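Putative Fe-S biosynthesis protein (Lactobacillus acidophilus, PDB 2QGO) is of unproven function but probably takes part in the assembly of iron-sulphur clusters. Local coordinates at residues L4-Y15 / N87-L97. Numbering follows the deposited sequence.
Sequences LNIKFTDNAVDY and NMVMDYNAGSL
The edge of the mixed sheet is built here: strand 6-8 lies parallel to strand 88-93, and helix 10-15, entered through Thr9, crosses the end of the same strand at 74°. Four backbone bonds form the ladder. Asn5 O receives Met88 N, Met88 O receives Lys7 N, Lys7 O receives Met90 N at 2.8 Å, and Met90 O receives Thr9 N almost straight. Ile6, Phe8, Met88 and Met90 face the interior side of the sheet. There the Ile6 CG1 branch leans on Met88 CB at 3.8 Å, while Met90 CB meets Phe8 CD2 at 3.7 Å, the two side chains running alongside and pointing the same way; Leu99 of the next strand touches both methionines. Where the strand gives way to the helix, Thr9 is the N-cap. Its OG1, held between backbone N and carbonyl carbon (chi1 67°), accepts from Ala12 N at 3.3 Å and donates to Asp91 OD1 at 2.6 Å, meeting that oxygen on its anti side, somewhat out of the carboxylate plane. Asp91 OD1 also takes a weak bond from Tyr92 N, and this double use helps fix the carboxylate beside the cap. Ala12 then sets its methyl down on the strand, CB lying 3.2 Å from Met90 O. One turn on, Tyr15 and Tyr92 form an offset stack, planes 9° apart and centroids 3.9 Å apart. Tyr15 CB adds a CH-pi contact over the Tyr92 face. Leu97, beyond the type I' turn of Asn93 to Ser96, brings CG to 3.9 Å from Tyr15 CE2. The whole is a parallel edge-strand pairing continued by an N-capped helix packed on a beta hairpin, in the mixed sheet of this Fe-S cluster biosynthesis family.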
loop_
_atom_site.group_PDB
_atom_site.type_symbol
_atom_site.label_atom_id
_atom_site.label_comp_id
_atom_site.label_asym_id
_atom_site.label_seq_id
_atom_site.Cartn_x
_atom_site.Cartn_y
_atom_site.Cartn_z
ATOM N N LEU A 4 -2.826 -0.275 -14.185
ATOM C CA LEU A 4 -2.250 -0.910 -12.959
ATOM C C LEU A 4 -3.180 -1.978 -12.423
ATOM O O LEU A 4 -4.380 -1.755 -12.277
ATOM C CB LEU A 4 -2.062 0.113 -11.831
ATOM C CG LEU A 4 -1.217 1.378 -11.912
ATOM C CD1 LEU A 4 0.228 1.028 -12.181
ATOM C CD2 LEU A 4 -1.778 2.277 -12.990
ATOM N N ASN A 5 -2.633 -3.141 -12.117
ATOM C CA ASN A 5 -3.450 -4.187 -11.538
ATOM C C ASN A 5 -2.577 -4.893 -10.514
ATOM O O ASN A 5 -1.343 -4.869 -10.606
ATOM C CB ASN A 5 -3.962 -5.158 -12.605
ATOM C CG ASN A 5 -2.882 -6.056 -13.136
ATOM O OD1 ASN A 5 -2.080 -5.657 -13.986
ATOM N ND2 ASN A 5 -2.836 -7.283 -12.621
ATOM N N ILE A 6 -3.210 -5.506 -9.527
ATOM C CA ILE A 6 -2.456 -6.175 -8.485
ATOM C C ILE A 6 -3.181 -7.394 -7.961
ATOM O O ILE A 6 -4.405 -7.466 -8.000
ATOM C CB ILE A 6 -2.199 -5.201 -7.303
ATOM C CG1 ILE A 6 -1.182 -5.799 -6.331
ATOM C CG2 ILE A 6 -3.515 -4.908 -6.565
ATOM C CD1 ILE A 6 -0.757 -4.832 -5.228
ATOM N N LYS A 7 -2.416 -8.351 -7.462
ATOM C CA LYS A 7 -2.992 -9.561 -6.887
ATOM C C LYS A 7 -2.299 -9.813 -5.553
ATOM O O LYS A 7 -1.095 -9.566 -5.418
ATOM C CB LYS A 7 -2.790 -10.767 -7.823
ATOM C CG LYS A 7 -3.516 -12.021 -7.342
ATOM C CD LYS A 7 -3.662 -13.064 -8.446
ATOM C CE LYS A 7 -4.703 -14.133 -8.065
ATOM N NZ LYS A 7 -4.898 -15.147 -9.155
ATOM N N PHE A 8 -3.065 -10.276 -4.566
ATOM C CA PHE A 8 -2.518 -10.578 -3.244
ATOM C C PHE A 8 -2.538 -12.091 -3.060
ATOM O O PHE A 8 -3.586 -12.721 -3.216
ATOM C CB PHE A 8 -3.363 -9.953 -2.128
ATOM C CG PHE A 8 -3.506 -8.458 -2.217
ATOM C CD1 PHE A 8 -4.435 -7.883 -3.077
ATOM C CD2 PHE A 8 -2.722 -7.622 -1.424
ATOM C CE1 PHE A 8 -4.587 -6.491 -3.149
ATOM C CE2 PHE A 8 -2.865 -6.224 -1.486
ATOM C CZ PHE A 8 -3.801 -5.665 -2.351
ATOM N N THR A 9 -1.392 -12.678 -2.727
ATOM C CA THR A 9 -1.330 -14.119 -2.515
ATOM C C THR A 9 -2.157 -14.488 -1.279
ATOM O O THR A 9 -2.585 -13.611 -0.523
ATOM C CB THR A 9 0.126 -14.601 -2.294
ATOM O OG1 THR A 9 0.625 -14.084 -1.052
ATOM C CG2 THR A 9 1.017 -14.132 -3.433
ATOM N N ASP A 10 -2.381 -15.782 -1.073
ATOM C CA ASP A 10 -3.152 -16.220 0.081
ATOM C C ASP A 10 -2.523 -15.756 1.390
ATOM O O ASP A 10 -3.223 -15.331 2.308
ATOM C CB ASP A 10 -3.299 -17.749 0.097
ATOM C CG ASP A 10 -4.229 -18.257 -0.994
ATOM O OD1 ASP A 10 -5.237 -17.569 -1.294
ATOM O OD2 ASP A 10 -3.965 -19.351 -1.545
ATOM N N ASN A 11 -1.202 -15.843 1.478
ATOM C CA ASN A 11 -0.497 -15.436 2.687
ATOM C C ASN A 11 -0.580 -13.929 2.921
ATOM O O ASN A 11 -0.633 -13.481 4.068
ATOM C CB ASN A 11 0.961 -15.902 2.624
ATOM C CG ASN A 11 1.086 -17.422 2.653
ATOM O OD1 ASN A 11 0.082 -18.137 2.693
ATOM N ND2 ASN A 11 2.316 -17.921 2.631
ATOM N N ALA A 12 -0.595 -13.144 1.843
ATOM C CA ALA A 12 -0.705 -11.696 1.978
ATOM C C ALA A 12 -2.115 -11.366 2.473
ATOM O O ALA A 12 -2.293 -10.548 3.378
ATOM C CB ALA A 12 -0.441 -11.010 0.642
ATOM N N VAL A 13 -3.116 -12.015 1.879
ATOM C CA VAL A 13 -4.508 -11.800 2.269
ATOM C C VAL A 13 -4.723 -12.161 3.743
ATOM O O VAL A 13 -5.338 -11.402 4.498
ATOM C CB VAL A 13 -5.470 -12.650 1.400
ATOM C CG1 VAL A 13 -6.861 -12.685 2.032
ATOM C CG2 VAL A 13 -5.540 -12.074 -0.002
ATOM N N ASP A 14 -4.221 -13.323 4.149
ATOM C CA ASP A 14 -4.358 -13.753 5.537
ATOM C C ASP A 14 -3.739 -12.724 6.465
ATOM O O ASP A 14 -4.338 -12.336 7.467
ATOM C CB ASP A 14 -3.673 -15.096 5.767
ATOM C CG ASP A 14 -4.494 -16.255 5.267
ATOM O OD1 ASP A 14 -5.697 -16.058 4.964
ATOM O OD2 ASP A 14 -3.936 -17.371 5.184
ATOM N N TYR A 15 -2.536 -12.282 6.119
ATOM C CA TYR A 15 -1.837 -11.298 6.932
ATOM C C TYR A 15 -2.646 -9.998 7.054
ATOM O O TYR A 15 -2.886 -9.507 8.157
ATOM C CB TYR A 15 -0.453 -11.020 6.333
ATOM C CG TYR A 15 0.319 -9.946 7.066
ATOM C CD1 TYR A 15 0.849 -10.176 8.331
ATOM C CD2 TYR A 15 0.482 -8.681 6.502
ATOM C CE1 TYR A 15 1.528 -9.158 9.028
ATOM C CE2 TYR A 15 1.150 -7.662 7.184
ATOM C CZ TYR A 15 1.670 -7.907 8.448
ATOM O OH TYR A 15 2.307 -6.885 9.119
ATOM N N ASN A 87 1.221 -5.778 -13.586
ATOM C CA ASN A 87 0.839 -7.054 -12.981
ATOM C C ASN A 87 1.546 -7.274 -11.647
ATOM O O ASN A 87 2.320 -8.219 -11.482
ATOM C CB ASN A 87 1.158 -8.205 -13.942
ATOM C CG ASN A 87 0.431 -8.074 -15.268
ATOM O OD1 ASN A 87 1.035 -8.197 -16.340
ATOM N ND2 ASN A 87 -0.869 -7.820 -15.205
ATOM N N MET A 88 1.265 -6.398 -10.690
ATOM C CA MET A 88 1.877 -6.498 -9.379
ATOM C C MET A 88 1.300 -7.606 -8.517
ATOM O O MET A 88 0.133 -7.974 -8.625
ATOM C CB MET A 88 1.760 -5.173 -8.627
ATOM C CG MET A 88 2.558 -4.045 -9.253
ATOM S SD MET A 88 2.365 -2.483 -8.368
ATOM C CE MET A 88 0.762 -1.996 -8.977
ATOM N N VAL A 89 2.153 -8.129 -7.656
ATOM C CA VAL A 89 1.783 -9.174 -6.734
ATOM C C VAL A 89 2.300 -8.780 -5.357
ATOM O O VAL A 89 3.457 -8.379 -5.211
ATOM C CB VAL A 89 2.417 -10.527 -7.134
ATOM C CG1 VAL A 89 2.202 -11.551 -6.024
ATOM C CG2 VAL A 89 1.811 -11.027 -8.443
ATOM N N MET A 90 1.431 -8.859 -4.355
ATOM C CA MET A 90 1.834 -8.566 -2.985
ATOM C C MET A 90 1.850 -9.920 -2.274
ATOM O O MET A 90 0.876 -10.661 -2.300
ATOM C CB MET A 90 0.843 -7.613 -2.299
ATOM C CG MET A 90 1.302 -7.116 -0.911
ATOM S SD MET A 90 2.680 -5.915 -0.957
ATOM C CE MET A 90 1.764 -4.366 -1.371
ATOM N N ASP A 91 2.974 -10.247 -1.656
ATOM C CA ASP A 91 3.108 -11.515 -0.952
ATOM C C ASP A 91 3.555 -11.270 0.484
ATOM O O ASP A 91 3.915 -10.150 0.847
ATOM C CB ASP A 91 4.117 -12.399 -1.688
ATOM C CG ASP A 91 4.208 -13.791 -1.110
ATOM O OD1 ASP A 91 3.193 -14.295 -0.582
ATOM O OD2 ASP A 91 5.299 -14.396 -1.198
ATOM N N TYR A 92 3.517 -12.318 1.297
ATOM C CA TYR A 92 3.924 -12.224 2.689
ATOM C C TYR A 92 4.671 -13.496 3.080
ATOM O O TYR A 92 4.151 -14.593 2.918
ATOM C CB TYR A 92 2.703 -12.058 3.608
ATOM C CG TYR A 92 3.090 -11.791 5.050
ATOM C CD1 TYR A 92 3.514 -10.528 5.450
ATOM C CD2 TYR A 92 3.117 -12.821 5.993
ATOM C CE1 TYR A 92 3.966 -10.288 6.756
ATOM C CE2 TYR A 92 3.571 -12.591 7.308
ATOM C CZ TYR A 92 3.994 -11.323 7.678
ATOM O OH TYR A 92 4.454 -11.080 8.956
ATOM N N ASN A 93 5.891 -13.346 3.580
ATOM C CA ASN A 93 6.700 -14.491 4.013
ATOM C C ASN A 93 7.956 -13.965 4.695
ATOM O O ASN A 93 8.374 -12.837 4.445
ATOM C CB ASN A 93 7.051 -15.409 2.821
ATOM C CG ASN A 93 7.879 -14.716 1.756
ATOM O OD1 ASN A 93 9.115 -14.702 1.812
ATOM N ND2 ASN A 93 7.199 -14.131 0.771
ATOM N N ALA A 94 8.554 -14.767 5.570
ATOM C CA ALA A 94 9.742 -14.308 6.284
ATOM C C ALA A 94 9.358 -13.096 7.149
ATOM O O ALA A 94 10.188 -12.221 7.416
ATOM C CB ALA A 94 10.826 -13.915 5.289
ATOM N N GLY A 95 8.093 -13.052 7.561
ATOM C CA GLY A 95 7.596 -11.964 8.386
ATOM C C GLY A 95 7.481 -10.606 7.714
ATOM O O GLY A 95 7.392 -9.584 8.398
ATOM N N SER A 96 7.472 -10.566 6.387
ATOM C CA SER A 96 7.367 -9.280 5.711
ATOM C C SER A 96 6.508 -9.263 4.451
ATOM O O SER A 96 6.382 -10.262 3.748
ATOM C CB SER A 96 8.768 -8.769 5.375
ATOM O OG SER A 96 9.510 -9.765 4.679
ATOM N N LEU A 97 5.906 -8.109 4.184
ATOM C CA LEU A 97 5.095 -7.921 2.987
ATOM C C LEU A 97 6.089 -7.619 1.879
ATOM O O LEU A 97 7.018 -6.844 2.080
ATOM C CB LEU A 97 4.152 -6.724 3.141
ATOM C CG LEU A 97 2.736 -6.921 3.688
ATOM C CD1 LEU A 97 2.046 -5.566 3.774
ATOM C CD2 LEU A 97 1.948 -7.863 2.776
#